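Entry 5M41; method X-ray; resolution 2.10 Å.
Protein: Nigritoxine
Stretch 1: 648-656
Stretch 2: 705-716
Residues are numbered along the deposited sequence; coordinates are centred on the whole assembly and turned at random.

Stretch 1 648-656: NIHFRTDRE
Stretch 2 (705-716) MGASPDTLFLDV

Two short strands, one through Phe-651 and Arg-652, the other through Phe-713 and Leu-714, lie side by side and run antiparallel with a strong twist, their N-to-C directions 133° apart. The register is fixed by Phe-651 opposite Leu-714, a non-hydrogen-bonded pair with CA atoms 4.3 Å apart, and Arg-652 opposite Phe-713, a hydrogen-bonded pair with CA atoms at 5.4 Å. Extended backbones (Phe-651 phi/psi -124/148, Phe-713 -102/143) let Arg-652 N donate to Phe-713 O at 2.9 Å and Phe-713 N to Arg-652 O at 2.8 Å; Asp-715 N reaches His-650 O at 3.0 Å, almost straight. Between these rungs, Phe-651 CA sits 3.1 Å from Phe-713 O in a CA-H...O contact.

Asp-715, Phe-651 and Arg-652 cover the most surface. Asp-715 (chi1 m, chi2 2°) points toward the first stretch, and its OD2 lies 2.6 Å from Arg-652 NH1, near the guanidinium plane. Opposite charges make this a salt bridge, although the 119° angle leaves its hydrogen bond weak. Arg-652 gets there with chi1 off-well at 22°, then t, p and chi4 90°, so that its end comes nearer the partner strand than the CA-to-CB bond alone would suggest.

Phe-651 (m, chi2 -103°) and Leu-714 (t, p) share the other sheet face from Arg-652 and Phe-713. Leu-714 CD1 stands over one face of the Phe-651 ring, 4.2 Å from its centroid, a CH-pi contact; the same CD1 meets Ile-649 CG2 at 3.4 Å, so one methyl serves two apolar neighbours.

Next along the chain from Arg-652, Thr-653 CA approaches Thr-711 O at 3.3 Å, while Thr-653 CG2 packs 3.7 Å from Ala-707 CB. Water extends the polar contact: water 1 accepts from Asp-654 N at 2.9 Å and donates to Thr-711 O at 2.6 Å, bridging backbones that have separated too far for a direct bond.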

ATOM      1  N   ASN A 648     -26.355 -29.241  11.903  1.00 48.00           N
ATOM      2  CA  ASN A 648     -26.282 -27.881  12.395  1.00 47.40           C
ATOM      3  C   ASN A 648     -26.479 -27.860  13.884  1.00 46.19           C
ATOM      4  O   ASN A 648     -26.998 -28.800  14.450  1.00 46.80           O
ATOM      5  CB  ASN A 648     -27.347 -27.004  11.719  1.00 47.14           C
ATOM      6  CG  ASN A 648     -27.016 -26.731  10.265  1.00 49.69           C
ATOM      7  OD1 ASN A 648     -25.863 -26.875   9.841  1.00 49.45           O
ATOM      8  ND2 ASN A 648     -28.018 -26.343   9.490  1.00 48.75           N
ATOM      9  N   ILE A 649     -26.075 -26.752  14.487  1.00 45.75           N
ATOM     10  CA  ILE A 649     -25.998 -26.561  15.922  1.00 45.24           C
ATOM     11  C   ILE A 649     -27.044 -25.504  16.302  1.00 45.34           C
ATOM     12  O   ILE A 649     -27.186 -24.516  15.606  1.00 43.37           O
ATOM     13  CB  ILE A 649     -24.571 -26.066  16.270  1.00 43.67           C
ATOM     14  CG1 ILE A 649     -23.611 -27.264  16.346  1.00 44.96           C
ATOM     15  CG2 ILE A 649     -24.554 -25.253  17.546  1.00 41.60           C
ATOM     16  CD1 ILE A 649     -22.132 -26.924  16.298  1.00 41.39           C
ATOM     17  N   HIS A 650     -27.770 -25.721  17.395  1.00 46.88           N
ATOM     18  CA  HIS A 650     -28.897 -24.852  17.762  1.00 47.13           C
ATOM     19  C   HIS A 650     -28.766 -24.248  19.131  1.00 46.04           C
ATOM     20  O   HIS A 650     -28.332 -24.910  20.077  1.00 46.96           O
ATOM     21  CB  HIS A 650     -30.221 -25.624  17.652  1.00 48.78           C
ATOM     22  CG  HIS A 650     -30.393 -26.359  16.335  1.00 50.04           C
ATOM     23  ND1 HIS A 650     -30.614 -25.716  15.168  1.00 50.92           N
ATOM     24  CD2 HIS A 650     -30.343 -27.727  16.030  1.00 50.37           C
ATOM     25  CE1 HIS A 650     -30.702 -26.625  14.162  1.00 50.26           C
ATOM     26  NE2 HIS A 650     -30.549 -27.850  14.695  1.00 51.20           N
ATOM     27  N   PHE A 651     -29.140 -22.977  19.236  1.00 46.06           N
ATOM     28  CA  PHE A 651     -29.203 -22.260  20.503  1.00 45.36           C
ATOM     29  C   PHE A 651     -30.618 -21.713  20.656  1.00 47.72           C
ATOM     30  O   PHE A 651     -31.256 -21.353  19.666  1.00 45.88           O
ATOM     31  CB  PHE A 651     -28.286 -21.041  20.484  1.00 43.70           C
ATOM     32  CG  PHE A 651     -26.813 -21.349  20.380  1.00 43.12           C
ATOM     33  CD1 PHE A 651     -25.997 -21.263  21.505  1.00 43.69           C
ATOM     34  CD2 PHE A 651     -26.222 -21.594  19.146  1.00 43.79           C
ATOM     35  CE1 PHE A 651     -24.628 -21.489  21.411  1.00 44.81           C
ATOM     36  CE2 PHE A 651     -24.852 -21.813  19.040  1.00 43.77           C
ATOM     37  CZ  PHE A 651     -24.057 -21.760  20.178  1.00 43.14           C
ATOM     38  N   ARG A 652     -31.109 -21.624  21.884  1.00 48.44           N
ATOM     39  CA  ARG A 652     -32.455 -21.064  22.130  1.00 51.61           C
ATOM     40  C   ARG A 652     -32.486 -20.424  23.511  1.00 51.03           C
ATOM     41  O   ARG A 652     -31.611 -20.710  24.334  1.00 50.20           O
ATOM     42  CB  ARG A 652     -33.565 -22.128  21.974  1.00 54.21           C
ATOM     43  CG  ARG A 652     -33.072 -23.561  22.133  1.00 57.45           C
ATOM     44  CD  ARG A 652     -34.135 -24.645  22.109  1.00 56.64           C
ATOM     45  NE  ARG A 652     -34.976 -24.638  20.918  1.00 65.23           N
ATOM     46  CZ  ARG A 652     -34.729 -25.302  19.794  1.00 60.80           C
ATOM     47  NH1 ARG A 652     -33.646 -26.028  19.656  1.00 57.21           N
ATOM     48  NH2 ARG A 652     -35.583 -25.217  18.792  1.00 64.52           N
ATOM     49  N   THR A 653     -33.463 -19.552  23.760  1.00 50.47           N
ATOM     50  CA  THR A 653     -33.584 -18.929  25.075  1.00 52.96           C
ATOM     51  C   THR A 653     -34.259 -19.905  26.024  1.00 55.67           C
ATOM     52  O   THR A 653     -34.968 -20.832  25.590  1.00 55.85           O
ATOM     53  CB  THR A 653     -34.411 -17.634  25.049  1.00 53.47           C
ATOM     54  OG1 THR A 653     -35.776 -17.954  24.742  1.00 55.00           O
ATOM     55  CG2 THR A 653     -33.883 -16.661  24.003  1.00 50.81           C
ATOM     56  N   ASP A 654     -34.051 -19.691  27.316  1.00 55.80           N
ATOM     57  CA  ASP A 654     -34.762 -20.461  28.321  1.00 59.81           C
ATOM     58  C   ASP A 654     -36.304 -20.385  28.193  1.00 62.44           C
ATOM     59  O   ASP A 654     -36.990 -21.413  28.283  1.00 61.91           O
ATOM     60  CB  ASP A 654     -34.321 -20.045  29.723  1.00 62.65           C
ATOM     61  CG  ASP A 654     -34.977 -20.877  30.792  1.00 66.21           C
ATOM     62  OD1 ASP A 654     -34.605 -22.059  30.929  1.00 65.94           O
ATOM     63  OD2 ASP A 654     -35.892 -20.353  31.461  1.00 70.73           O
ATOM     64  N   ARG A 655     -36.827 -19.181  27.972  1.00 62.43           N
ATOM     65  CA  ARG A 655     -38.263 -18.964  27.962  1.00 66.98           C
ATOM     66  C   ARG A 655     -38.935 -19.561  26.716  1.00 66.96           C
ATOM     67  O   ARG A 655     -40.129 -19.848  26.730  1.00 69.35           O
ATOM     68  CB  ARG A 655     -38.577 -17.472  28.087  1.00 70.96           C
ATOM     69  CG  ARG A 655     -38.359 -16.680  26.813  1.00 75.53           C
ATOM     70  CD  ARG A 655     -38.514 -15.178  27.035  1.00 81.02           C
ATOM     71  NE  ARG A 655     -38.085 -14.402  25.860  1.00 84.09           N
ATOM     72  CZ  ARG A 655     -36.819 -14.079  25.573  1.00 86.03           C
ATOM     73  NH1 ARG A 655     -35.820 -14.462  26.365  1.00 82.80           N
ATOM     74  NH2 ARG A 655     -36.544 -13.369  24.480  1.00 83.01           N
ATOM     75  N   GLU A 656     -38.170 -19.746  25.645  1.00 60.55           N
ATOM     76  CA  GLU A 656     -38.721 -20.259  24.394  1.00 59.12           C
ATOM     77  C   GLU A 656     -38.388 -21.729  24.131  1.00 58.36           C
ATOM     78  O   GLU A 656     -38.728 -22.247  23.079  1.00 59.42           O
ATOM     79  CB  GLU A 656     -38.235 -19.418  23.213  1.00 57.37           C
ATOM     80  CG  GLU A 656     -38.871 -18.037  23.084  1.00 57.40           C
ATOM     81  CD  GLU A 656     -38.075 -17.146  22.148  1.00 55.87           C
ATOM     82  OE1 GLU A 656     -36.839 -17.045  22.321  1.00 56.54           O
ATOM     83  OE2 GLU A 656     -38.662 -16.541  21.241  1.00 56.50           O
ATOM     84  N   MET A 705     -33.919 -12.127  16.283  1.00 52.90           N
ATOM     85  CA  MET A 705     -34.859 -13.138  16.799  1.00 52.77           C
ATOM     86  C   MET A 705     -35.400 -12.756  18.188  1.00 54.13           C
ATOM     87  O   MET A 705     -36.089 -13.556  18.844  1.00 54.25           O
ATOM     88  CB  MET A 705     -34.183 -14.518  16.863  1.00 51.87           C
ATOM     89  CG  MET A 705     -33.057 -14.617  17.892  1.00 50.32           C
ATOM     90  SD  MET A 705     -32.298 -16.260  17.970  1.00 51.52           S
ATOM     91  CE  MET A 705     -33.572 -17.233  18.777  1.00 50.17           C
ATOM     92  N   GLY A 706     -35.068 -11.546  18.640  1.00 53.41           N
ATOM     93  CA  GLY A 706     -35.573 -11.022  19.913  1.00 53.90           C
ATOM     94  C   GLY A 706     -34.756 -11.506  21.097  1.00 54.59           C
ATOM     95  O   GLY A 706     -35.226 -11.488  22.225  1.00 55.06           O
ATOM     96  N   ALA A 707     -33.533 -11.972  20.851  1.00 51.05           N
ATOM     97  CA  ALA A 707     -32.721 -12.481  21.958  1.00 51.87           C
ATOM     98  C   ALA A 707     -31.397 -11.717  22.080  1.00 51.14           C
ATOM     99  O   ALA A 707     -31.286 -10.570  21.631  1.00 50.56           O
ATOM    100  CB  ALA A 707     -32.500 -13.992  21.809  1.00 49.90           C
ATOM    101  N   SER A 708     -30.410 -12.349  22.703  1.00 50.72           N
ATOM    102  CA  SER A 708     -29.080 -11.783  22.804  1.00 50.93           C
ATOM    103  C   SER A 708     -28.134 -12.936  23.008  1.00 50.07           C
ATOM    104  O   SER A 708     -28.546 -14.003  23.475  1.00 48.88           O
ATOM    105  CB  SER A 708     -28.970 -10.806  23.978  1.00 52.60           C
ATOM    106  OG  SER A 708     -29.041 -11.511  25.206  1.00 56.24           O
ATOM    107  N   PRO A 709     -26.846 -12.720  22.685  1.00 50.34           N
ATOM    108  CA  PRO A 709     -25.884 -13.811  22.816  1.00 47.94           C
ATOM    109  C   PRO A 709     -25.821 -14.436  24.223  1.00 48.79           C
ATOM    110  O   PRO A 709     -25.675 -15.660  24.343  1.00 45.69           O
ATOM    111  CB  PRO A 709     -24.560 -13.155  22.396  1.00 48.11           C
ATOM    112  CG  PRO A 709     -24.987 -12.068  21.439  1.00 47.39           C
ATOM    113  CD  PRO A 709     -26.246 -11.522  22.062  1.00 48.26           C
ATOM    114  N   ASP A 710     -25.942 -13.631  25.275  1.00 50.10           N
ATOM    115  CA  ASP A 710     -25.889 -14.201  26.637  1.00 53.90           C
ATOM    116  C   ASP A 710     -27.207 -14.838  27.129  1.00 54.09           C
ATOM    117  O   ASP A 710     -27.224 -15.442  28.193  1.00 54.39           O
ATOM    118  CB  ASP A 710     -25.382 -13.173  27.662  1.00 58.90           C
ATOM    119  CG  ASP A 710     -26.241 -11.913  27.707  1.00 62.74           C
ATOM    120  OD1 ASP A 710     -27.312 -11.871  27.065  1.00 62.40           O
ATOM    121  OD2 ASP A 710     -25.840 -10.950  28.385  1.00 69.45           O
ATOM    122  N   THR A 711     -28.296 -14.701  26.368  1.00 52.72           N
ATOM    123  CA  THR A 711     -29.577 -15.339  26.738  1.00 53.55           C
ATOM    124  C   THR A 711     -29.889 -16.556  25.837  1.00 51.89           C
ATOM    125  O   THR A 711     -30.916 -17.219  25.993  1.00 51.04           O
ATOM    126  CB  THR A 711     -30.769 -14.341  26.759  1.00 53.16           C
ATOM    127  OG1 THR A 711     -30.951 -13.739  25.471  1.00 52.26           O
ATOM    128  CG2 THR A 711     -30.560 -13.217  27.815  1.00 55.50           C
ATOM    129  N   LEU A 712     -28.987 -16.831  24.900  1.00 48.72           N
ATOM    130  CA  LEU A 712     -29.101 -17.968  24.004  1.00 48.11           C
ATOM    131  C   LEU A 712     -28.230 -19.132  24.448  1.00 48.64           C
ATOM    132  O   LEU A 712     -26.995 -19.047  24.393  1.00 48.96           O
ATOM    133  CB  LEU A 712     -28.757 -17.552  22.569  1.00 45.99           C
ATOM    134  CG  LEU A 712     -29.826 -16.692  21.861  1.00 45.89           C
ATOM    135  CD1 LEU A 712     -29.247 -16.028  20.622  1.00 44.26           C
ATOM    136  CD2 LEU A 712     -31.035 -17.539  21.495  1.00 45.03           C
ATOM    137  N   PHE A 713     -28.864 -20.225  24.860  1.00 46.90           N
ATOM    138  CA  PHE A 713     -28.113 -21.405  25.319  1.00 47.64           C
ATOM    139  C   PHE A 713     -28.043 -22.540  24.275  1.00 46.80           C
ATOM    140  O   PHE A 713     -29.000 -22.792  23.564  1.00 46.92           O
ATOM    141  CB  PHE A 713     -28.678 -21.942  26.643  1.00 46.78           C
ATOM    142  CG  PHE A 713     -28.702 -20.929  27.755  1.00 50.82           C
ATOM    143  CD1 PHE A 713     -27.584 -20.733  28.571  1.00 50.43           C
ATOM    144  CD2 PHE A 713     -29.854 -20.180  28.008  1.00 52.75           C
ATOM    145  CE1 PHE A 713     -27.605 -19.799  29.600  1.00 52.46           C
ATOM    146  CE2 PHE A 713     -29.885 -19.249  29.043  1.00 55.54           C
ATOM    147  CZ  PHE A 713     -28.756 -19.051  29.835  1.00 56.33           C
ATOM    148  N   LEU A 714     -26.904 -23.230  24.207  1.00 46.50           N
ATOM    149  CA  LEU A 714     -26.751 -24.365  23.303  1.00 46.30           C
ATOM    150  C   LEU A 714     -27.658 -25.516  23.772  1.00 45.90           C
ATOM    151  O   LEU A 714     -27.674 -25.813  24.964  1.00 45.22           O
ATOM    152  CB  LEU A 714     -25.279 -24.807  23.288  1.00 44.50           C
ATOM    153  CG  LEU A 714     -24.864 -26.012  22.427  1.00 45.24           C
ATOM    154  CD1 LEU A 714     -24.711 -25.600  20.971  1.00 42.92           C
ATOM    155  CD2 LEU A 714     -23.534 -26.570  22.917  1.00 43.95           C
ATOM    156  N   ASP A 715     -28.410 -26.129  22.845  1.00 45.73           N
ATOM    157  CA  ASP A 715     -29.209 -27.337  23.127  1.00 49.20           C
ATOM    158  C   ASP A 715     -28.314 -28.442  23.629  1.00 48.86           C
ATOM    159  O   ASP A 715     -27.204 -28.631  23.111  1.00 46.86           O
ATOM    160  CB  ASP A 715     -29.894 -27.906  21.869  1.00 49.96           C
ATOM    161  CG  ASP A 715     -30.996 -27.043  21.356  1.00 53.81           C
ATOM    162  OD1 ASP A 715     -31.233 -25.963  21.950  1.00 56.56           O
ATOM    163  OD2 ASP A 715     -31.621 -27.441  20.341  1.00 51.54           O
ATOM    164  N   VAL A 716     -28.819 -29.216  24.582  1.00 48.43           N
ATOM    165  CA  VAL A 716     -28.094 -30.405  25.021  1.00 50.63           C
ATOM    166  C   VAL A 716     -27.778 -31.285  23.795  1.00 52.08           C
ATOM    167  O   VAL A 716     -26.661 -31.842  23.675  1.00 51.07           O
ATOM    168  CB  VAL A 716     -28.879 -31.172  26.115  1.00 53.51           C
ATOM    169  CG1 VAL A 716     -28.341 -32.589  26.300  1.00 54.20           C
ATOM    170  CG2 VAL A 716     -28.820 -30.409  27.438  1.00 52.02           C
TER
HETATM  171  O   HOH W   1     -32.573 -17.317  28.058  1.00 37.79           O
HETATM  172  O   HOH W   2     -33.523 -13.086  25.555  1.00 41.26           O